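Local coordinates for glutathione S-transferase-like protein (Methylobacillus flagellatus, PDB 4GLT), which binds glutathione and, as a member of the glutathione S-transferase family, probably transfers it to other substrates, at residues 118-129 against 148-159; 35-43 against 214-222. All coordinates share one frame; numbering follows the deposited sequence.

Interaction 1 of 2, residues 118-129 against 148-159. With GSH (glutathione), chain F.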
loop_
_atom_site.group_PDB
_atom_site.type_symbol
_atom_site.label_atom_id
_atom_site.label_comp_id
_atom_site.label_asym_id
_atom_site.label_seq_id
_atom_site.Cartn_x
_atom_site.Cartn_y
_atom_site.Cartn_z
ATOM N N LEU A 118 7.986 -4.493 -2.526
ATOM C CA LEU A 118 8.207 -5.375 -3.662
ATOM C C LEU A 118 7.334 -6.612 -3.506
ATOM O O LEU A 118 6.624 -7.011 -4.428
ATOM C CB LEU A 118 9.677 -5.780 -3.775
ATOM C CG LEU A 118 9.984 -6.678 -4.974
ATOM C CD1 LEU A 118 9.367 -6.089 -6.232
ATOM C CD2 LEU A 118 11.487 -6.858 -5.135
ATOM N N ALA A 119 7.403 -7.201 -2.318
ATOM C CA ALA A 119 6.611 -8.371 -1.961
ATOM C C ALA A 119 5.109 -8.092 -2.018
ATOM O O ALA A 119 4.345 -8.871 -2.591
ATOM C CB ALA A 119 7.006 -8.857 -0.568
ATOM N N ASP A 120 4.669 -6.988 -1.426
ATOM C CA ASP A 120 3.246 -6.659 -1.513
ATOM C C ASP A 120 2.840 -6.401 -2.962
ATOM O O ASP A 120 1.752 -6.774 -3.385
ATOM C CB ASP A 120 2.906 -5.451 -0.648
ATOM C CG ASP A 120 2.857 -5.789 0.832
ATOM O OD1 ASP A 120 2.938 -6.990 1.173
ATOM O OD2 ASP A 120 2.738 -4.852 1.652
ATOM N N GLY A 121 3.734 -5.782 -3.722
ATOM C CA GLY A 121 3.456 -5.439 -5.110
ATOM C C GLY A 121 3.260 -6.671 -5.974
ATOM O O GLY A 121 2.362 -6.723 -6.814
ATOM N N VAL A 122 4.114 -7.660 -5.760
ATOM C CA VAL A 122 3.974 -8.947 -6.411
ATOM C C VAL A 122 2.641 -9.578 -6.032
ATOM O O VAL A 122 1.938 -10.144 -6.876
ATOM C CB VAL A 122 5.132 -9.881 -6.013
ATOM C CG1 VAL A 122 4.886 -11.292 -6.526
ATOM C CG2 VAL A 122 6.432 -9.341 -6.563
ATOM N N THR A 123 2.284 -9.466 -4.761
ATOM C CA THR A 123 1.031 -10.040 -4.289
ATOM C C THR A 123 -0.117 -9.318 -4.995
ATOM O O THR A 123 -1.066 -9.953 -5.445
ATOM C CB THR A 123 0.910 -9.932 -2.747
ATOM O OG1 THR A 123 2.123 -10.390 -2.122
ATOM C CG2 THR A 123 -0.223 -10.759 -2.242
ATOM N N ASP A 124 -0.015 -7.995 -5.131
ATOM C CA ASP A 124 -1.086 -7.238 -5.787
ATOM C C ASP A 124 -1.223 -7.745 -7.203
ATOM O O ASP A 124 -2.318 -7.775 -7.742
ATOM C CB ASP A 124 -0.819 -5.723 -5.850
ATOM C CG ASP A 124 -0.438 -5.118 -4.507
ATOM O OD1 ASP A 124 -1.156 -5.338 -3.518
ATOM O OD2 ASP A 124 0.583 -4.391 -4.447
ATOM N N ALA A 125 -0.098 -8.110 -7.813
ATOM C CA ALA A 125 -0.106 -8.505 -9.217
ATOM C C ALA A 125 -0.809 -9.854 -9.353
ATOM O O ALA A 125 -1.650 -10.043 -10.236
ATOM C CB ALA A 125 1.308 -8.550 -9.771
ATOM N N ALA A 126 -0.489 -10.765 -8.439
ATOM C CA ALA A 126 -1.125 -12.079 -8.370
ATOM C C ALA A 126 -2.621 -12.001 -8.087
ATOM O O ALA A 126 -3.413 -12.707 -8.702
ATOM C CB ALA A 126 -0.437 -12.936 -7.320
ATOM N N VAL A 127 -3.004 -11.160 -7.138
ATOM C CA VAL A 127 -4.409 -10.993 -6.824
ATOM C C VAL A 127 -5.126 -10.510 -8.072
ATOM O O VAL A 127 -6.251 -10.937 -8.375
ATOM C CB VAL A 127 -4.615 -9.982 -5.676
ATOM C CG1 VAL A 127 -6.060 -9.486 -5.634
ATOM C CG2 VAL A 127 -4.224 -10.614 -4.352
ATOM N N ALA A 128 -4.456 -9.620 -8.797
ATOM C CA ALA A 128 -5.031 -9.025 -9.994
ATOM C C ALA A 128 -5.303 -10.122 -11.005
ATOM O O ALA A 128 -6.428 -10.291 -11.486
ATOM C CB ALA A 128 -4.085 -7.988 -10.572
ATOM N N ALA A 129 -4.258 -10.878 -11.313
ATOM C CA ALA A 129 -4.385 -12.013 -12.201
ATOM C C ALA A 129 -5.544 -12.905 -11.745
ATOM O O ALA A 129 -6.509 -13.115 -12.486
ATOM C CB ALA A 129 -3.082 -12.790 -12.239
ATOM N N GLN A 148 0.188 -8.809 -15.546
ATOM C CA GLN A 148 0.345 -8.943 -14.099
ATOM C C GLN A 148 1.293 -10.079 -13.733
ATOM O O GLN A 148 2.165 -9.926 -12.873
ATOM C CB GLN A 148 -1.018 -9.171 -13.442
ATOM C CG GLN A 148 -2.013 -8.053 -13.682
ATOM C CD GLN A 148 -1.546 -6.736 -13.092
ATOM O OE1 GLN A 148 -2.006 -5.669 -13.484
ATOM N NE2 GLN A 148 -0.625 -6.809 -12.148
ATOM N N LEU A 149 1.123 -11.225 -14.383
ATOM C CA LEU A 149 1.995 -12.362 -14.116
ATOM C C LEU A 149 3.398 -12.002 -14.585
ATOM O O LEU A 149 4.392 -12.611 -14.174
ATOM C CB LEU A 149 1.465 -13.636 -14.782
ATOM C CG LEU A 149 0.109 -14.100 -14.227
ATOM C CD1 LEU A 149 -0.373 -15.408 -14.843
ATOM C CD2 LEU A 149 0.164 -14.219 -12.714
ATOM N N ASN A 150 3.476 -10.982 -15.430
ATOM C CA ASN A 150 4.765 -10.401 -15.772
ATOM C C ASN A 150 5.425 -9.715 -14.584
ATOM O O ASN A 150 6.613 -9.902 -14.346
ATOM C CB ASN A 150 4.637 -9.432 -16.947
ATOM C CG ASN A 150 4.955 -10.088 -18.265
ATOM O OD1 ASN A 150 5.620 -11.123 -18.303
ATOM N ND2 ASN A 150 4.481 -9.497 -19.356
ATOM N N LYS A 151 4.658 -8.919 -13.839
ATOM C CA LYS A 151 5.209 -8.239 -12.664
ATOM C C LYS A 151 5.726 -9.260 -11.653
ATOM O O LYS A 151 6.772 -9.059 -11.021
ATOM C CB LYS A 151 4.154 -7.336 -12.010
ATOM C CG LYS A 151 3.624 -6.227 -12.905
ATOM C CD LYS A 151 2.402 -5.547 -12.316
ATOM C CE LYS A 151 1.724 -4.645 -13.346
ATOM N NZ LYS A 151 2.617 -3.542 -13.810
ATOM N N VAL A 152 4.973 -10.348 -11.502
ATOM C CA VAL A 152 5.310 -11.444 -10.598
ATOM C C VAL A 152 6.677 -12.042 -10.913
ATOM O O VAL A 152 7.564 -12.087 -10.055
ATOM C CB VAL A 152 4.234 -12.545 -10.686
ATOM C CG1 VAL A 152 4.615 -13.776 -9.881
ATOM C CG2 VAL A 152 2.905 -11.989 -10.228
ATOM N N GLU A 153 6.838 -12.481 -12.156
ATOM C CA GLU A 153 8.065 -13.123 -12.601
ATOM C C GLU A 153 9.266 -12.208 -12.379
ATOM O O GLU A 153 10.297 -12.633 -11.855
ATOM C CB GLU A 153 7.957 -13.485 -14.084
ATOM C CG GLU A 153 8.575 -14.824 -14.463
ATOM C CD GLU A 153 7.637 -15.994 -14.207
ATOM O OE1 GLU A 153 6.896 -15.962 -13.198
ATOM O OE2 GLU A 153 7.639 -16.951 -15.018
ATOM N N ARG A 154 9.127 -10.950 -12.783
ATOM C CA ARG A 154 10.206 -9.980 -12.629
ATOM C C ARG A 154 10.541 -9.759 -11.160
ATOM O O ARG A 154 11.716 -9.766 -10.768
ATOM C CB ARG A 154 9.847 -8.659 -13.315
ATOM C CG ARG A 154 10.010 -8.695 -14.825
ATOM C CD ARG A 154 10.225 -7.302 -15.398
ATOM N NE ARG A 154 9.255 -6.366 -14.846
ATOM C CZ ARG A 154 8.064 -6.131 -15.379
ATOM N NH1 ARG A 154 7.704 -6.757 -16.488
ATOM N NH2 ARG A 154 7.240 -5.264 -14.807
ATOM N N GLY A 155 9.506 -9.578 -10.342
ATOM C CA GLY A 155 9.700 -9.412 -8.902
ATOM C C GLY A 155 10.410 -10.598 -8.271
ATOM O O GLY A 155 11.368 -10.431 -7.511
ATOM N N LEU A 156 9.942 -11.801 -8.598
ATOM C CA LEU A 156 10.562 -13.035 -8.107
ATOM C C LEU A 156 12.017 -13.161 -8.514
ATOM O O LEU A 156 12.849 -13.591 -7.714
ATOM C CB LEU A 156 9.791 -14.257 -8.597
ATOM C CG LEU A 156 8.390 -14.415 -8.007
ATOM C CD1 LEU A 156 7.641 -15.531 -8.723
ATOM C CD2 LEU A 156 8.466 -14.671 -6.508
ATOM N N ARG A 157 12.328 -12.798 -9.755
ATOM C CA ARG A 157 13.704 -12.888 -10.223
ATOM C C ARG A 157 14.572 -11.923 -9.446
ATOM O O ARG A 157 15.690 -12.254 -9.061
ATOM C CB ARG A 157 13.806 -12.599 -11.722
ATOM C CG ARG A 157 13.311 -13.744 -12.589
ATOM C CD ARG A 157 13.836 -13.656 -14.013
ATOM N NE ARG A 157 13.748 -14.950 -14.686
ATOM C CZ ARG A 157 14.062 -15.157 -15.961
ATOM N NH1 ARG A 157 14.487 -14.152 -16.713
ATOM N NH2 ARG A 157 13.948 -16.371 -16.484
ATOM N N ARG A 158 14.045 -10.728 -9.208
ATOM C CA ARG A 158 14.788 -9.717 -8.474
ATOM C C ARG A 158 15.035 -10.163 -7.040
ATOM O O ARG A 158 16.160 -10.112 -6.552
ATOM C CB ARG A 158 14.044 -8.382 -8.493
ATOM C CG ARG A 158 14.689 -7.299 -7.645
ATOM C CD ARG A 158 16.025 -6.881 -8.239
ATOM N NE ARG A 158 16.758 -5.941 -7.388
ATOM C CZ ARG A 158 17.710 -5.122 -7.831
ATOM N NH1 ARG A 158 18.037 -5.120 -9.117
ATOM N NH2 ARG A 158 18.336 -4.302 -6.997
ATOM N N MET A 159 13.981 -10.582 -6.350
ATOM C CA MET A 159 14.156 -11.054 -4.989
ATOM C C MET A 159 15.202 -12.164 -4.973
ATOM O O MET A 159 16.150 -12.140 -4.179
ATOM C CB MET A 159 12.826 -11.514 -4.403
ATOM C CG MET A 159 11.942 -10.355 -3.969
ATOM S SD MET A 159 10.253 -10.816 -3.549
ATOM C CE MET A 159 9.572 -9.220 -3.104
HETATM N N1 GSH F . 0.969 1.786 -5.244
HETATM C CA1 GSH F . 2.163 2.385 -5.885
HETATM C C1 GSH F . 2.507 3.709 -5.251
HETATM O O11 GSH F . 3.548 4.259 -5.654
HETATM O O12 GSH F . 1.774 4.199 -4.352
HETATM C CB1 GSH F . 2.057 2.478 -7.417
HETATM C CG1 GSH F . 0.854 3.247 -7.960
HETATM C CD1 GSH F . 0.598 2.922 -9.423
HETATM O OE1 GSH F . 0.125 1.842 -9.740
HETATM N N2 GSH F . 0.890 3.850 -10.344
HETATM C CA2 GSH F . 0.481 3.696 -11.735
HETATM C C2 GSH F . 1.400 2.811 -12.536
HETATM O O2 GSH F . 2.593 3.063 -12.619
HETATM C CB2 GSH F . 0.353 5.066 -12.401
HETATM S SG2 GSH F . -1.009 6.029 -11.676
HETATM N N3 GSH F . 0.842 1.747 -13.134
HETATM C CA3 GSH F . 1.578 0.960 -14.113
HETATM C C3 GSH F . 1.243 -0.523 -14.133
HETATM O O31 GSH F . 0.577 -1.026 -13.197
HETATM O O32 GSH F . 1.650 -1.208 -15.103
#
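V122 and A125 meet V152 where segments 118-129 and 148-159 of two long helices in the all-helical glutathione S-transferase C-terminal domain pack nearly antiparallel, the segment axes 8.0 Å apart at closest and 150° between their directions. Small residues permit this approach. A125 CB lies 3.8 Å from V152 CG2, and the two valines cross at about a right angle, V122 CG1 being 4.2 Å from V152 CG1. One turn on, V122 CG2 rests 4.0 Å from G155 CA; a beta carbon at G155 would collide with this methyl, so glycine suits the place. At one end of the row L118 and the long, flexible M159 reach toward each other, L118 CD2 against M159 CG; at the other, L149 CD2 sits 3.6 Å from A129 CB. M184 of helix 176-191 packs on V122 and M159.

The looser side holds Q148, A128 and R158. Q148, bent at chi2 (-63°), folds over A128, bringing Q148 NE2 to 3.5 Å from A125 CB, while exposed R158 lays its CG against L118 CD2. K151, buried at the subunit boundary, gives its CB to A125, but its chain leads off and turns at chi4 (-62°), so K151 NZ donates a 2.8 Å hydrogen bond to glutathione O32 and another to L68 O of the second subunit. No hydrogen bond joins the segments: apolar fit holds them, and the lysine's charge is likely to offset the ligand carboxylate's.

Interaction 2 of 2, residues 35-43 against 214-222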
loop_
_atom_site.group_PDB
_atom_site.type_symbol
_atom_site.label_atom_id
_atom_site.label_comp_id
_atom_site.label_asym_id
_atom_site.label_seq_id
_atom_site.Cartn_x
_atom_site.Cartn_y
_atom_site.Cartn_z
ATOM N N ARG A 35 -2.281 -12.382 6.561
ATOM C CA ARG A 35 -1.306 -13.332 7.057
ATOM C C ARG A 35 -0.036 -12.625 7.528
ATOM O O ARG A 35 0.540 -12.993 8.551
ATOM C CB ARG A 35 -0.980 -14.382 5.985
ATOM C CG ARG A 35 -0.114 -15.516 6.504
ATOM C CD ARG A 35 0.306 -16.486 5.412
ATOM N NE ARG A 35 0.987 -17.649 5.980
ATOM C CZ ARG A 35 1.497 -18.647 5.267
ATOM N NH1 ARG A 35 1.413 -18.640 3.947
ATOM N NH2 ARG A 35 2.079 -19.658 5.884
ATOM N N LYS A 36 0.406 -11.630 6.766
ATOM C CA LYS A 36 1.580 -10.845 7.136
ATOM C C LYS A 36 1.339 -10.225 8.518
ATOM O O LYS A 36 2.224 -10.243 9.384
ATOM C CB LYS A 36 1.868 -9.766 6.069
ATOM C CG LYS A 36 3.078 -8.872 6.352
ATOM C CD LYS A 36 3.210 -7.732 5.335
ATOM C CE LYS A 36 1.860 -7.058 5.093
ATOM N NZ LYS A 36 1.976 -5.708 4.470
ATOM N N VAL A 37 0.131 -9.696 8.726
ATOM C CA VAL A 37 -0.253 -9.129 10.022
ATOM C C VAL A 37 -0.290 -10.196 11.124
ATOM O O VAL A 37 0.250 -10.001 12.207
ATOM C CB VAL A 37 -1.623 -8.412 9.951
ATOM C CG1 VAL A 37 -1.978 -7.810 11.295
ATOM C CG2 VAL A 37 -1.598 -7.324 8.895
ATOM N N ARG A 38 -0.934 -11.329 10.859
ATOM C CA ARG A 38 -1.007 -12.374 11.874
ATOM C C ARG A 38 0.396 -12.822 12.261
ATOM O O ARG A 38 0.690 -13.003 13.443
ATOM C CB ARG A 38 -1.831 -13.561 11.391
ATOM C CG ARG A 38 -3.273 -13.208 11.069
ATOM C CD ARG A 38 -3.835 -14.169 10.036
ATOM N NE ARG A 38 -4.271 -15.435 10.619
ATOM C CZ ARG A 38 -4.406 -16.564 9.927
ATOM N NH1 ARG A 38 -4.123 -16.583 8.632
ATOM N NH2 ARG A 38 -4.816 -17.674 10.525
ATOM N N VAL A 39 1.268 -12.982 11.270
ATOM C CA VAL A 39 2.617 -13.473 11.532
ATOM C C VAL A 39 3.424 -12.502 12.389
ATOM O O VAL A 39 4.256 -12.914 13.209
ATOM C CB VAL A 39 3.395 -13.797 10.233
ATOM C CG1 VAL A 39 4.893 -13.917 10.514
ATOM C CG2 VAL A 39 2.894 -15.097 9.620
ATOM N N VAL A 40 3.199 -11.211 12.190
ATOM C CA VAL A 40 3.950 -10.208 12.926
ATOM C C VAL A 40 3.462 -10.255 14.362
ATOM O O VAL A 40 4.261 -10.180 15.294
ATOM C CB VAL A 40 3.755 -8.805 12.322
ATOM C CG1 VAL A 40 4.044 -7.720 13.349
ATOM C CG2 VAL A 40 4.635 -8.636 11.093
ATOM N N ALA A 41 2.147 -10.424 14.524
ATOM C CA ALA A 41 1.529 -10.504 15.845
ATOM C C ALA A 41 2.177 -11.595 16.689
ATOM O O ALA A 41 2.447 -11.398 17.876
ATOM C CB ALA A 41 0.026 -10.747 15.722
ATOM N N ALA A 42 2.412 -12.748 16.069
ATOM C CA ALA A 42 3.021 -13.879 16.755
ATOM C C ALA A 42 4.478 -13.586 17.079
ATOM O O ALA A 42 4.941 -13.859 18.177
ATOM C CB ALA A 42 2.906 -15.134 15.911
ATOM N N GLU A 43 5.202 -13.027 16.128
ATOM C CA GLU A 43 6.599 -12.723 16.351
ATOM C C GLU A 43 6.775 -11.707 17.465
ATOM O O GLU A 43 7.692 -11.801 18.244
ATOM C CB GLU A 43 7.260 -12.250 15.067
ATOM C CG GLU A 43 7.252 -13.298 13.978
ATOM C CD GLU A 43 8.172 -14.459 14.273
ATOM O OE1 GLU A 43 9.218 -14.236 14.905
ATOM O OE2 GLU A 43 7.854 -15.591 13.863
ATOM N N ARG A 214 8.906 -21.804 11.094
ATOM C CA ARG A 214 8.411 -20.980 12.180
ATOM C C ARG A 214 6.929 -21.216 12.406
ATOM O O ARG A 214 6.140 -21.174 11.478
ATOM C CB ARG A 214 8.642 -19.507 11.885
ATOM C CG ARG A 214 10.078 -19.130 11.674
ATOM C CD ARG A 214 10.254 -17.636 11.744
ATOM N NE ARG A 214 11.656 -17.285 11.868
ATOM C CZ ARG A 214 12.169 -16.584 12.865
ATOM N NH1 ARG A 214 11.398 -16.138 13.832
ATOM N NH2 ARG A 214 13.460 -16.322 12.889
ATOM N N ALA A 215 6.556 -21.469 13.649
ATOM C CA ALA A 215 5.158 -21.666 13.974
ATOM C C ALA A 215 4.363 -20.462 13.486
ATOM O O ALA A 215 3.346 -20.607 12.805
ATOM C CB ALA A 215 4.984 -21.864 15.470
ATOM N N SER A 216 4.835 -19.266 13.828
ATOM C CA SER A 216 4.172 -18.048 13.380
ATOM C C SER A 216 3.782 -18.229 11.928
ATOM O O SER A 216 2.607 -18.141 11.565
ATOM C CB SER A 216 5.107 -16.847 13.506
ATOM O OG SER A 216 6.350 -17.112 12.874
ATOM N N PHE A 217 4.781 -18.493 11.094
ATOM C CA PHE A 217 4.544 -18.644 9.669
ATOM C C PHE A 217 3.687 -19.865 9.345
ATOM O O PHE A 217 2.603 -19.730 8.779
ATOM C CB PHE A 217 5.856 -18.686 8.886
ATOM C CG PHE A 217 5.655 -18.645 7.407
ATOM C CD1 PHE A 217 5.026 -17.560 6.818
ATOM C CD2 PHE A 217 6.072 -19.693 6.606
ATOM C CE1 PHE A 217 4.819 -17.514 5.454
ATOM C CE2 PHE A 217 5.867 -19.654 5.240
ATOM C CZ PHE A 217 5.237 -18.565 4.662
ATOM N N LYS A 218 4.169 -21.049 9.715
ATOM C CA LYS A 218 3.476 -22.290 9.387
ATOM C C LYS A 218 2.073 -22.357 9.978
ATOM O O LYS A 218 1.176 -22.963 9.394
ATOM C CB LYS A 218 4.289 -23.507 9.839
ATOM C CG LYS A 218 3.777 -24.812 9.251
ATOM C CD LYS A 218 4.497 -26.028 9.805
ATOM C CE LYS A 218 3.825 -27.306 9.325
ATOM N NZ LYS A 218 4.428 -28.529 9.925
ATOM N N ASP A 219 1.887 -21.735 11.137
ATOM C CA ASP A 219 0.604 -21.768 11.824
ATOM C C ASP A 219 -0.461 -20.924 11.142
ATOM O O ASP A 219 -1.611 -20.907 11.575
ATOM C CB ASP A 219 0.762 -21.278 13.262
ATOM C CG ASP A 219 1.156 -22.383 14.215
ATOM O OD1 ASP A 219 1.334 -23.535 13.762
ATOM O OD2 ASP A 219 1.282 -22.093 15.424
ATOM N N THR A 220 -0.082 -20.214 10.087
ATOM C CA THR A 220 -1.008 -19.278 9.453
ATOM C C THR A 220 -1.207 -19.532 7.956
ATOM O O THR A 220 -1.738 -18.681 7.248
ATOM C CB THR A 220 -0.554 -17.820 9.663
ATOM O OG1 THR A 220 0.770 -17.655 9.146
ATOM C CG2 THR A 220 -0.570 -17.455 11.152
ATOM N N ALA A 221 -0.790 -20.702 7.480
ATOM C CA ALA A 221 -0.944 -21.047 6.067
ATOM C C ALA A 221 -2.388 -20.894 5.591
ATOM O O ALA A 221 -3.331 -21.299 6.273
ATOM C CB ALA A 221 -0.447 -22.461 5.801
ATOM N N PRO A 222 -2.567 -20.309 4.402
ATOM C CA PRO A 222 -3.920 -20.184 3.887
ATOM C C PRO A 222 -4.548 -21.559 3.711
ATOM O O PRO A 222 -3.836 -22.562 3.629
ATOM C CB PRO A 222 -3.726 -19.472 2.541
ATOM C CG PRO A 222 -2.298 -19.711 2.180
ATOM C CD PRO A 222 -1.560 -19.754 3.485
#
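Helix 32-44 of the thioredoxin-like N-terminal domain receives the C-terminal tail here, and R35 is the side chain the tail wraps. Its CG stands anti to the backbone N (chi1 -172°) and the chain runs extended, carrying the guanidinium flat onto the F217 ring, planes 5° apart and R35 CZ 4.0 Å from the F217 centroid, an off-centre cation-pi stack. A221 CA and P222 CD lie over the opposite face. In the guanidinium plane, R35 NH2 gives a nearly straight 2.9 Å bond to F217 O and R35 NE one of 3.2 Å to T220 OG1. This is the interface of the two glutathione S-transferase domains; F217 comes from the short helix 215-218, and the type I turn K218-A221 supplies T220 and A221. A leucine in place of R35 would probably leave F217 O and T220 OG1 without these donors and the ring without its stacked partner. V39, apolar and branched, fills in beside them, and A42 CB lies 3.7 Å from S216 CB, an approach its small side chain allows. At the far end S216 OG donates to E43 OE2, though the modelled separation is too short to be exact, while E43 OE1 forms a 3.1 Å salt bridge with R214 NH1.

Interaction 1 is the more buried and apolar of the two: it pairs long helices within the C-terminal domain, held by methyl groups and a glycine, and turns polar chiefly where it meets the second subunit and glutathione. Interaction 2, partly buried, joins different domains, and there an arginine and a glutamate of helix 32-44 bond to hydroxyls, a carbonyl and an arginine of the tail; no other chain of the assembly touches it. The two share no helix and lie on opposite sides of the chain's centre, about 21 Å apart between centres. A salt bridge nevertheless connects them, D120 OD2 to K36 NZ at 3.0 Å, from faces of 118-129 and 35-43 turned away from their own partner segments. Helix 176-191 packs against both contacts.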